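Local coordinates for protein trans-isoprenyl diphosphate synthase (Caulobacter crescentus, PDB 3OYR) that probably makes octaprenyl diphosphate, the precursor of quinone side chains, by adding five isopentenyl units to farnesyl diphosphate, at residues 33-38 with 69-74; 57-62 with 115-120; 231-236 with 249-254. One frame throughout, in Å; residues are numbered along the deposited sequence.

Interaction 1: 33-38 with 69-74; sequences ADMAGV and RPLMTV. With DMA (dimethylallyl diphosphate), chain D.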
loop_
_atom_site.group_PDB
_atom_site.type_symbol
_atom_site.label_atom_id
_atom_site.label_comp_id
_atom_site.label_asym_id
_atom_site.label_seq_id
_atom_site.Cartn_x
_atom_site.Cartn_y
_atom_site.Cartn_z
ATOM N N ALA B 33 13.208 25.168 7.516
ATOM C CA ALA B 33 11.934 25.869 7.507
ATOM C C ALA B 33 10.853 25.110 6.712
ATOM O O ALA B 33 9.666 25.212 7.016
ATOM C CB ALA B 33 12.102 27.316 6.980
ATOM N N ASP B 34 11.257 24.366 5.690
ATOM C CA ASP B 34 10.303 23.560 4.945
ATOM C C ASP B 34 9.966 22.259 5.655
ATOM O O ASP B 34 8.830 21.797 5.604
ATOM C CB ASP B 34 10.832 23.283 3.543
ATOM C CG ASP B 34 10.787 24.521 2.667
ATOM O OD1 ASP B 34 9.719 25.168 2.583
ATOM O OD2 ASP B 34 11.822 24.850 2.062
ATOM N N MET B 35 10.957 21.665 6.312
ATOM C CA MET B 35 10.735 20.416 7.022
ATOM C C MET B 35 9.865 20.529 8.262
ATOM O O MET B 35 9.275 19.540 8.705
ATOM C CB MET B 35 12.054 19.752 7.376
ATOM C CG MET B 35 12.743 19.063 6.163
ATOM S SD MET B 35 11.800 17.835 5.225
ATOM C CE MET B 35 11.778 16.469 6.385
ATOM N N ALA B 36 9.811 21.713 8.856
ATOM C CA ALA B 36 8.889 21.930 9.955
ATOM C C ALA B 36 7.465 21.821 9.418
ATOM O O ALA B 36 6.638 21.205 10.055
ATOM C CB ALA B 36 9.147 23.279 10.669
ATOM N N GLY B 37 7.201 22.377 8.235
ATOM C CA GLY B 37 5.917 22.176 7.569
ATOM C C GLY B 37 5.602 20.722 7.221
ATOM O O GLY B 37 4.459 20.266 7.377
ATOM N N VAL B 38 6.620 20.000 6.748
ATOM C CA VAL B 38 6.492 18.597 6.341
ATOM C C VAL B 38 6.186 17.729 7.567
ATOM O O VAL B 38 5.272 16.889 7.545
ATOM C CB VAL B 38 7.795 18.125 5.606
ATOM C CG1 VAL B 38 7.745 16.672 5.258
ATOM C CG2 VAL B 38 8.003 18.949 4.332
ATOM N N ARG B 69 14.353 11.256 1.817
ATOM C CA ARG B 69 13.373 11.348 0.754
ATOM C C ARG B 69 12.564 12.648 0.732
ATOM O O ARG B 69 12.587 13.325 -0.316
ATOM C CB ARG B 69 12.536 10.084 0.654
ATOM C CG ARG B 69 13.323 8.903 0.137
ATOM C CD ARG B 69 12.701 7.662 0.696
ATOM N NE ARG B 69 13.512 6.472 0.501
ATOM C CZ ARG B 69 14.424 6.044 1.360
ATOM N NH1 ARG B 69 14.681 6.732 2.480
ATOM N NH2 ARG B 69 15.091 4.942 1.083
ATOM N N PRO B 70 11.904 13.043 1.873
ATOM C CA PRO B 70 11.267 14.384 1.862
ATOM C C PRO B 70 12.245 15.540 1.690
ATOM O O PRO B 70 11.879 16.547 1.062
ATOM C CB PRO B 70 10.547 14.486 3.234
ATOM C CG PRO B 70 11.086 13.353 4.066
ATOM C CD PRO B 70 11.520 12.284 3.083
ATOM N N LEU B 71 13.455 15.414 2.253
ATOM C CA LEU B 71 14.525 16.384 2.062
ATOM C C LEU B 71 14.831 16.606 0.589
ATOM O O LEU B 71 15.027 17.747 0.147
ATOM C CB LEU B 71 15.823 15.974 2.788
ATOM C CG LEU B 71 15.866 16.234 4.293
ATOM C CD1 LEU B 71 17.145 15.648 4.931
ATOM C CD2 LEU B 71 15.716 17.692 4.594
ATOM N N MET B 72 14.878 15.512 -0.164
ATOM C CA MET B 72 15.149 15.616 -1.596
ATOM C C MET B 72 14.009 16.287 -2.356
ATOM O O MET B 72 14.270 17.078 -3.252
ATOM C CB MET B 72 15.540 14.263 -2.189
ATOM C CG MET B 72 16.990 13.944 -1.900
ATOM S SD MET B 72 17.383 12.204 -2.064
ATOM C CE MET B 72 16.998 12.027 -3.821
ATOM N N THR B 73 12.763 16.001 -1.976
ATOM C CA THR B 73 11.621 16.705 -2.537
ATOM C C THR B 73 11.766 18.199 -2.256
ATOM O O THR B 73 11.612 19.024 -3.171
ATOM C CB THR B 73 10.284 16.205 -1.936
ATOM O OG1 THR B 73 10.146 14.803 -2.172
ATOM C CG2 THR B 73 9.076 16.962 -2.549
ATOM N N VAL B 74 12.065 18.542 -1.003
ATOM C CA VAL B 74 12.283 19.945 -0.617
ATOM C C VAL B 74 13.432 20.575 -1.430
ATOM O O VAL B 74 13.248 21.603 -2.092
ATOM C CB VAL B 74 12.506 20.105 0.917
ATOM C CG1 VAL B 74 13.050 21.503 1.219
ATOM C CG2 VAL B 74 11.198 19.853 1.667
HETATM C C1 DMA D . 15.701 2.063 4.591
HETATM O O1 DMA D . 15.802 3.458 4.275
HETATM C C2 DMA D . 15.227 1.656 3.241
HETATM C C3 DMA D . 16.064 1.235 2.289
HETATM C C4 DMA D . 17.533 1.006 2.533
HETATM C C5 DMA D . 15.467 0.958 0.945
HETATM P PA DMA D . 16.675 4.557 5.051
HETATM O O1A DMA D . 16.564 5.911 4.378
HETATM O O2A DMA D . 18.068 4.017 5.221
HETATM O O3A DMA D . 15.859 4.497 6.450
HETATM P PB DMA D . 15.453 5.699 7.466
HETATM O O1B DMA D . 14.224 6.356 6.868
HETATM O O2B DMA D . 15.142 4.819 8.659
HETATM O O3B DMA D . 16.620 6.635 7.625
#
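Met35 reaches across from helix 25-45 and lays its bent chain over Pro70 and Leu71 of helix 68-79, roughly perpendicular to both side chains. Leu71 CD2 meets Met35 CG at 3.6 Å. The bend at chi3 (-72°) brings the methyl CE to the proline ring, 3.9 Å from Pro70 CB. Val38, one turn on, meets the same ring atom with CG1, at 4.1 Å from Pro70 CB. At the other end both methyls of Val74 lie against the Asp34 side chain: Val74 CG1 touches Asp34 CB and Asp34 OD2, each at 3.7 Å, and CG2, also near Asp34 CB, touches Met35 SD at 4.1 Å. No hydrogen bond joins the segments, and the carboxylate of Asp34 is held elsewhere, by Gln88 and Arg78. Arg69 reaches the bound dimethylallyl diphosphate instead, giving O1A a nearly straight bond from NH1 (2.8 Å, 175°) at the edge of its guanidinium. The segment axes run at 125° with a closest approach of 10.3 Å, an apolar helix-helix interface of the mainly helical isoprenoid synthase fold, in which helix 68-79 carries Arg69, a ligand of the diphosphate in the pocket.

Interaction 2: 57-62 with 115-120; sequences AEHLIA and RGKVAA. With DMA (dimethylallyl diphosphate), chain D.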
loop_
_atom_site.group_PDB
_atom_site.type_symbol
_atom_site.label_atom_id
_atom_site.label_comp_id
_atom_site.label_asym_id
_atom_site.label_seq_id
_atom_site.Cartn_x
_atom_site.Cartn_y
_atom_site.Cartn_z
ATOM N N ALA B 57 2.017 3.730 13.874
ATOM C CA ALA B 57 2.690 4.677 12.990
ATOM C C ALA B 57 3.752 5.519 13.697
ATOM O O ALA B 57 4.893 5.618 13.216
ATOM C CB ALA B 57 1.669 5.579 12.308
ATOM N N GLU B 58 3.387 6.119 14.832
ATOM C CA GLU B 58 4.332 6.929 15.604
ATOM C C GLU B 58 5.468 6.099 16.188
ATOM O O GLU B 58 6.573 6.603 16.344
ATOM C CB GLU B 58 3.645 7.727 16.725
ATOM C CG GLU B 58 4.422 8.989 17.137
ATOM C CD GLU B 58 4.276 9.343 18.612
ATOM O OE1 GLU B 58 3.137 9.592 19.062
ATOM O OE2 GLU B 58 5.310 9.393 19.318
ATOM N N HIS B 59 5.213 4.828 16.491
ATOM C CA HIS B 59 6.281 3.953 16.965
ATOM C C HIS B 59 7.421 3.942 15.927
ATOM O O HIS B 59 8.585 4.074 16.294
ATOM C CB HIS B 59 5.747 2.550 17.237
ATOM C CG HIS B 59 6.808 1.535 17.556
ATOM N ND1 HIS B 59 7.223 1.271 18.845
ATOM C CD2 HIS B 59 7.514 0.698 16.757
ATOM C CE1 HIS B 59 8.148 0.328 18.827
ATOM N NE2 HIS B 59 8.350 -0.032 17.571
ATOM N N LEU B 60 7.069 3.852 14.639
ATOM C CA LEU B 60 8.061 3.876 13.559
ATOM C C LEU B 60 8.578 5.278 13.185
ATOM O O LEU B 60 9.799 5.486 13.100
ATOM C CB LEU B 60 7.539 3.138 12.319
ATOM C CG LEU B 60 8.519 2.979 11.140
ATOM C CD1 LEU B 60 9.871 2.445 11.594
ATOM C CD2 LEU B 60 7.952 2.052 10.094
ATOM N N ILE B 61 7.659 6.214 12.958
ATOM C CA ILE B 61 7.998 7.545 12.503
ATOM C C ILE B 61 8.810 8.332 13.544
ATOM O O ILE B 61 9.874 8.873 13.220
ATOM C CB ILE B 61 6.737 8.324 12.040
ATOM C CG1 ILE B 61 6.078 7.640 10.827
ATOM C CG2 ILE B 61 7.088 9.777 11.721
ATOM C CD1 ILE B 61 4.571 8.048 10.602
ATOM N N ALA B 62 8.334 8.368 14.790
ATOM C CA ALA B 62 9.061 9.057 15.871
ATOM C C ALA B 62 10.375 8.371 16.287
ATOM O O ALA B 62 11.220 9.012 16.918
ATOM C CB ALA B 62 8.145 9.310 17.103
ATOM N N ARG B 115 15.124 1.178 13.081
ATOM C CA ARG B 115 15.378 2.495 13.672
ATOM C C ARG B 115 15.622 2.420 15.192
ATOM O O ARG B 115 15.231 3.322 15.947
ATOM C CB ARG B 115 14.252 3.494 13.330
ATOM C CG ARG B 115 14.138 3.854 11.848
ATOM C CD ARG B 115 12.925 4.769 11.593
ATOM N NE ARG B 115 12.854 5.236 10.194
ATOM C CZ ARG B 115 11.803 5.837 9.639
ATOM N NH1 ARG B 115 11.864 6.220 8.360
ATOM N NH2 ARG B 115 10.682 6.052 10.344
ATOM N N GLY B 116 16.259 1.335 15.635
ATOM C CA GLY B 116 16.644 1.187 17.037
ATOM C C GLY B 116 15.568 0.595 17.935
ATOM O O GLY B 116 15.847 0.262 19.086
ATOM N N LYS B 117 14.342 0.482 17.417
ATOM C CA LYS B 117 13.216 -0.083 18.161
ATOM C C LYS B 117 12.867 -1.448 17.576
ATOM O O LYS B 117 13.243 -1.764 16.440
ATOM C CB LYS B 117 11.980 0.835 18.101
ATOM C CG LYS B 117 12.073 2.145 18.905
ATOM C CD LYS B 117 10.702 2.836 18.930
ATOM C CE LYS B 117 10.769 4.299 19.373
ATOM N NZ LYS B 117 9.555 5.082 18.935
ATOM N N VAL B 118 12.148 -2.249 18.353
ATOM C CA VAL B 118 11.584 -3.516 17.886
ATOM C C VAL B 118 10.673 -3.216 16.691
ATOM O O VAL B 118 9.993 -2.185 16.680
ATOM C CB VAL B 118 10.812 -4.233 19.046
ATOM C CG1 VAL B 118 9.674 -3.349 19.594
ATOM C CG2 VAL B 118 10.287 -5.584 18.626
ATOM N N ALA B 119 10.717 -4.068 15.665
ATOM C CA ALA B 119 9.872 -3.893 14.489
ATOM C C ALA B 119 8.396 -3.994 14.893
ATOM O O ALA B 119 8.008 -4.925 15.608
ATOM C CB ALA B 119 10.207 -4.928 13.445
ATOM N N ALA B 120 7.595 -3.029 14.429
ATOM C CA ALA B 120 6.178 -2.880 14.800
ATOM C C ALA B 120 5.349 -4.161 14.784
ATOM O O ALA B 120 4.493 -4.359 15.656
ATOM C CB ALA B 120 5.521 -1.835 13.918
HETATM C C1 DMA D . 15.701 2.063 4.591
HETATM O O1 DMA D . 15.802 3.458 4.275
HETATM C C2 DMA D . 15.227 1.656 3.241
HETATM C C3 DMA D . 16.064 1.235 2.289
HETATM C C4 DMA D . 17.533 1.006 2.533
HETATM C C5 DMA D . 15.467 0.958 0.945
HETATM P PA DMA D . 16.675 4.557 5.051
HETATM O O1A DMA D . 16.564 5.911 4.378
HETATM O O2A DMA D . 18.068 4.017 5.221
HETATM O O3A DMA D . 15.859 4.497 6.450
HETATM P PB DMA D . 15.453 5.699 7.466
HETATM O O1B DMA D . 14.224 6.356 6.868
HETATM O O2B DMA D . 15.142 4.819 8.659
HETATM O O3B DMA D . 16.620 6.635 7.625
#
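Two consecutive backbone carbonyls late in helix 52-61, those of His59 and Leu60, are each taken by a cationic side chain, and the arginine among these also holds the bound diphosphate. Arg115 NH2 gives a bond of 2.9 Å to Leu60 O; the oxygen lies in the guanidinium plane, although the nitrogen stands well above the plane of the carbonyl. The other nitrogens of the same flat group face dimethylallyl diphosphate: Arg115 NE meets O2B at 2.8 Å and nearly straight (177°), and NH1 meets O1B at 2.8 Å. Bonds to the helix and to the ligand thus both restrict the rotation of the guanidinium. Leu60 CD1 adds an apolar touch, crossing the arginine chain 3.8 Å from Arg115 CD.

Lys117 and His59 run antiparallel alongside each other. The extended lysine chain passes CD over one face of the imidazole, 3.9 Å from the ring centroid and offset toward the rim near CE1, a CH-pi contact, and NZ ends on an in-plane lone pair of His59 O at 3.0 Å. The ring itself, sent out by CG anti to the backbone N (chi1 172°), uses its edge: NE2 donates to Val118 O at 2.9 Å, with an N-H...O angle of 171°.

Strand 117-118, which pairs antiparallel with strand 113-114, is thereby tied to helix 52-61. Trp124 meets the His59 ring edge-to-face, while helix 87-109 lies against both Leu60, through Thr99 and Leu103, and Arg115, through His98 and Leu102.

Interaction 3: 231-236 with 249-254; sequences ADDALD and GDDFRE. With CA (calcium ion), chain F; DMA (dimethylallyl diphosphate), chain D.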
loop_
_atom_site.group_PDB
_atom_site.type_symbol
_atom_site.label_atom_id
_atom_site.label_comp_id
_atom_site.label_asym_id
_atom_site.label_seq_id
_atom_site.Cartn_x
_atom_site.Cartn_y
_atom_site.Cartn_z
ATOM N N ALA B 231 25.481 1.106 -0.916
ATOM C CA ALA B 231 26.048 1.369 0.411
ATOM C C ALA B 231 25.261 0.665 1.511
ATOM O O ALA B 231 25.861 0.113 2.422
ATOM C CB ALA B 231 26.146 2.859 0.694
ATOM N N ASP B 232 23.931 0.659 1.410
ATOM C CA ASP B 232 23.092 -0.060 2.368
ATOM C C ASP B 232 23.386 -1.554 2.375
ATOM O O ASP B 232 23.475 -2.172 3.442
ATOM C CB ASP B 232 21.600 0.160 2.094
ATOM C CG ASP B 232 20.728 -0.461 3.157
ATOM O OD1 ASP B 232 20.257 -1.618 2.956
ATOM O OD2 ASP B 232 20.556 0.184 4.217
ATOM N N ASP B 233 23.532 -2.134 1.184
ATOM C CA ASP B 233 23.876 -3.543 1.056
ATOM C C ASP B 233 25.259 -3.864 1.649
ATOM O O ASP B 233 25.419 -4.885 2.318
ATOM C CB ASP B 233 23.754 -4.001 -0.401
ATOM C CG ASP B 233 22.290 -4.129 -0.856
ATOM O OD1 ASP B 233 21.362 -3.973 -0.028
ATOM O OD2 ASP B 233 22.059 -4.393 -2.048
ATOM N N ALA B 234 26.236 -2.985 1.428
ATOM C CA ALA B 234 27.560 -3.124 2.038
ATOM C C ALA B 234 27.506 -2.975 3.557
ATOM O O ALA B 234 28.157 -3.735 4.273
ATOM C CB ALA B 234 28.555 -2.120 1.445
ATOM N N LEU B 235 26.734 -1.992 4.035
ATOM C CA LEU B 235 26.501 -1.790 5.476
ATOM C C LEU B 235 25.863 -2.996 6.172
ATOM O O LEU B 235 26.061 -3.205 7.365
ATOM C CB LEU B 235 25.677 -0.514 5.740
ATOM C CG LEU B 235 26.460 0.795 5.706
ATOM C CD1 LEU B 235 25.527 1.984 5.822
ATOM C CD2 LEU B 235 27.527 0.835 6.812
ATOM N N ASP B 236 25.115 -3.802 5.430
ATOM C CA ASP B 236 24.497 -4.981 6.012
ATOM C C ASP B 236 25.537 -5.991 6.516
ATOM O O ASP B 236 25.310 -6.694 7.498
ATOM C CB ASP B 236 23.557 -5.656 5.026
ATOM C CG ASP B 236 22.396 -6.365 5.728
ATOM O OD1 ASP B 236 21.560 -5.678 6.353
ATOM O OD2 ASP B 236 22.324 -7.607 5.656
ATOM N N GLY B 249 23.455 -8.259 9.025
ATOM C CA GLY B 249 23.305 -9.674 8.689
ATOM C C GLY B 249 21.907 -10.168 8.353
ATOM O O GLY B 249 21.715 -11.369 8.113
ATOM N N ASP B 250 20.930 -9.261 8.331
ATOM C CA ASP B 250 19.570 -9.614 7.887
ATOM C C ASP B 250 19.547 -10.276 6.504
ATOM O O ASP B 250 18.902 -11.300 6.360
ATOM C CB ASP B 250 18.610 -8.412 7.928
ATOM C CG ASP B 250 17.962 -8.210 9.303
ATOM O OD1 ASP B 250 18.191 -9.047 10.208
ATOM O OD2 ASP B 250 17.218 -7.210 9.472
ATOM N N ASP B 251 20.267 -9.716 5.520
ATOM C CA ASP B 251 20.318 -10.285 4.158
ATOM C C ASP B 251 20.866 -11.707 4.203
ATOM O O ASP B 251 20.239 -12.628 3.673
ATOM C CB ASP B 251 21.171 -9.445 3.185
ATOM C CG ASP B 251 20.630 -8.015 2.965
ATOM O OD1 ASP B 251 19.411 -7.755 3.127
ATOM O OD2 ASP B 251 21.454 -7.139 2.620
ATOM N N PHE B 252 22.017 -11.875 4.859
ATOM C CA PHE B 252 22.645 -13.181 4.989
ATOM C C PHE B 252 21.731 -14.201 5.671
ATOM O O PHE B 252 21.526 -15.295 5.146
ATOM C CB PHE B 252 24.010 -13.109 5.696
ATOM C CG PHE B 252 24.714 -14.443 5.761
ATOM C CD1 PHE B 252 25.323 -14.976 4.623
ATOM C CD2 PHE B 252 24.728 -15.186 6.941
ATOM C CE1 PHE B 252 25.946 -16.225 4.656
ATOM C CE2 PHE B 252 25.353 -16.435 6.990
ATOM C CZ PHE B 252 25.971 -16.954 5.846
ATOM N N ARG B 253 21.169 -13.835 6.820
ATOM C CA ARG B 253 20.244 -14.716 7.526
ATOM C C ARG B 253 18.898 -14.980 6.805
ATOM O O ARG B 253 18.268 -16.006 7.053
ATOM C CB ARG B 253 20.046 -14.248 8.978
ATOM C CG ARG B 253 21.170 -14.706 9.913
ATOM C CD ARG B 253 21.001 -14.226 11.352
ATOM N NE ARG B 253 21.693 -12.961 11.596
ATOM C CZ ARG B 253 21.117 -11.761 11.555
ATOM N NH1 ARG B 253 19.824 -11.641 11.284
ATOM N NH2 ARG B 253 21.837 -10.674 11.788
ATOM N N GLU B 254 18.480 -14.082 5.906
ATOM C CA GLU B 254 17.298 -14.306 5.039
ATOM C C GLU B 254 17.630 -15.185 3.832
ATOM O O GLU B 254 16.732 -15.649 3.130
ATOM C CB GLU B 254 16.717 -12.977 4.514
ATOM C CG GLU B 254 15.863 -12.186 5.504
ATOM C CD GLU B 254 15.982 -10.657 5.335
ATOM O OE1 GLU B 254 15.967 -9.950 6.370
ATOM O OE2 GLU B 254 16.092 -10.156 4.188
HETATM CA CA CA F . 19.490 -3.569 3.804
HETATM C C1 DMA D . 15.701 2.063 4.591
HETATM O O1 DMA D . 15.802 3.458 4.275
HETATM C C2 DMA D . 15.227 1.656 3.241
HETATM C C3 DMA D . 16.064 1.235 2.289
HETATM C C4 DMA D . 17.533 1.006 2.533
HETATM C C5 DMA D . 15.467 0.958 0.945
HETATM P PA DMA D . 16.675 4.557 5.051
HETATM O O1A DMA D . 16.564 5.911 4.378
HETATM O O2A DMA D . 18.068 4.017 5.221
HETATM O O3A DMA D . 15.859 4.497 6.450
HETATM P PB DMA D . 15.453 5.699 7.466
HETATM O O1B DMA D . 14.224 6.356 6.868
HETATM O O2B DMA D . 15.142 4.819 8.659
HETATM O O3B DMA D . 16.620 6.635 7.625
HETATM O O HOH W 1 21.163 -3.322 5.490
HETATM O O HOH W 2 23.964 -7.050 1.469
HETATM O O HOH W 3 20.928 -4.693 2.337
HETATM O O HOH W 4 19.027 -5.669 4.895
HETATM O O HOH W 5 23.825 -9.755 5.445
#
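Asp236 and Asp251 are turned toward each other by their first torsions: CG of Asp251 lies anti to its own carbonyl carbon (chi1 -62°), while chi1 of Asp236, at -150°, falls some way short of anti to the backbone N. Their carboxylates end up stacked, with planes 29° apart, and Asp236 OD2 comes within 3.2 Å of Asp251 OD2, an approach of two acceptors and not a hydrogen bond.

Backbone donors offset this closeness. Asp251 N gives its hydrogen to Asp236 OD2 on the syn side at 2.9 Å, and a water carries the same oxygen on to Phe252 N. Asp236 therefore serves N-H groups directed at its carboxylate from the first turn of helix 250-254. Beside it, Gly249 N, at the N-cap position, bonds to Asp236 O at 2.9 Å.

The calcium ion is reached directly by Asp232 alone among the two segments, through OD1 at 2.3 Å; OD2 of the same residue forms a salt bridge with Lys246. Three waters and two atoms from elsewhere complete the coordination. Asp236 OD1 stays 3.9 Å from the calcium and accepts a hydrogen bond from the calcium-bound water that also reaches Asp232 O; a second lies close to it and to Asp251 OD1. Asp233 bonds to Tyr184 through OD2 and to Gln229 through OD1, and the third calcium water lies close to Asp233 OD1 and Asp251 OD2, its proton count uncertain.

Asp232, Asp233 and Asp236 match the second aspartate-rich motif of this synthase family. The geometry implies that one aspartate binds calcium directly, while Asp251 and Asp236, the latter a known calcium ligand of this protein but not bound directly here, lie in the second shell, through water.

In the fold
From the N terminus, interaction 1 joins helix 25-45 to helix 68-79 and closes a loop of 30 residues that contains helix 52-61. That helix supplies segment 57-62 of interaction 2, which closes 52 residues, including helices 68-79 and 87-109, before its partner 115-120; the first two contacts therefore cross along the chain. Interaction 3 follows in series, closing just 12 residues between helix 211-238 and helix 250-254. None touches another: centres are about 20 Å apart for 1 with 2 and for 2 with 3, and about 29 Å for 1 with 3. All border one dimethylallyl diphosphate: Arg69 and Arg115 hydrogen-bond its diphosphate, whereas Asp232 meets it only by a carbon contact, OD2 to C4.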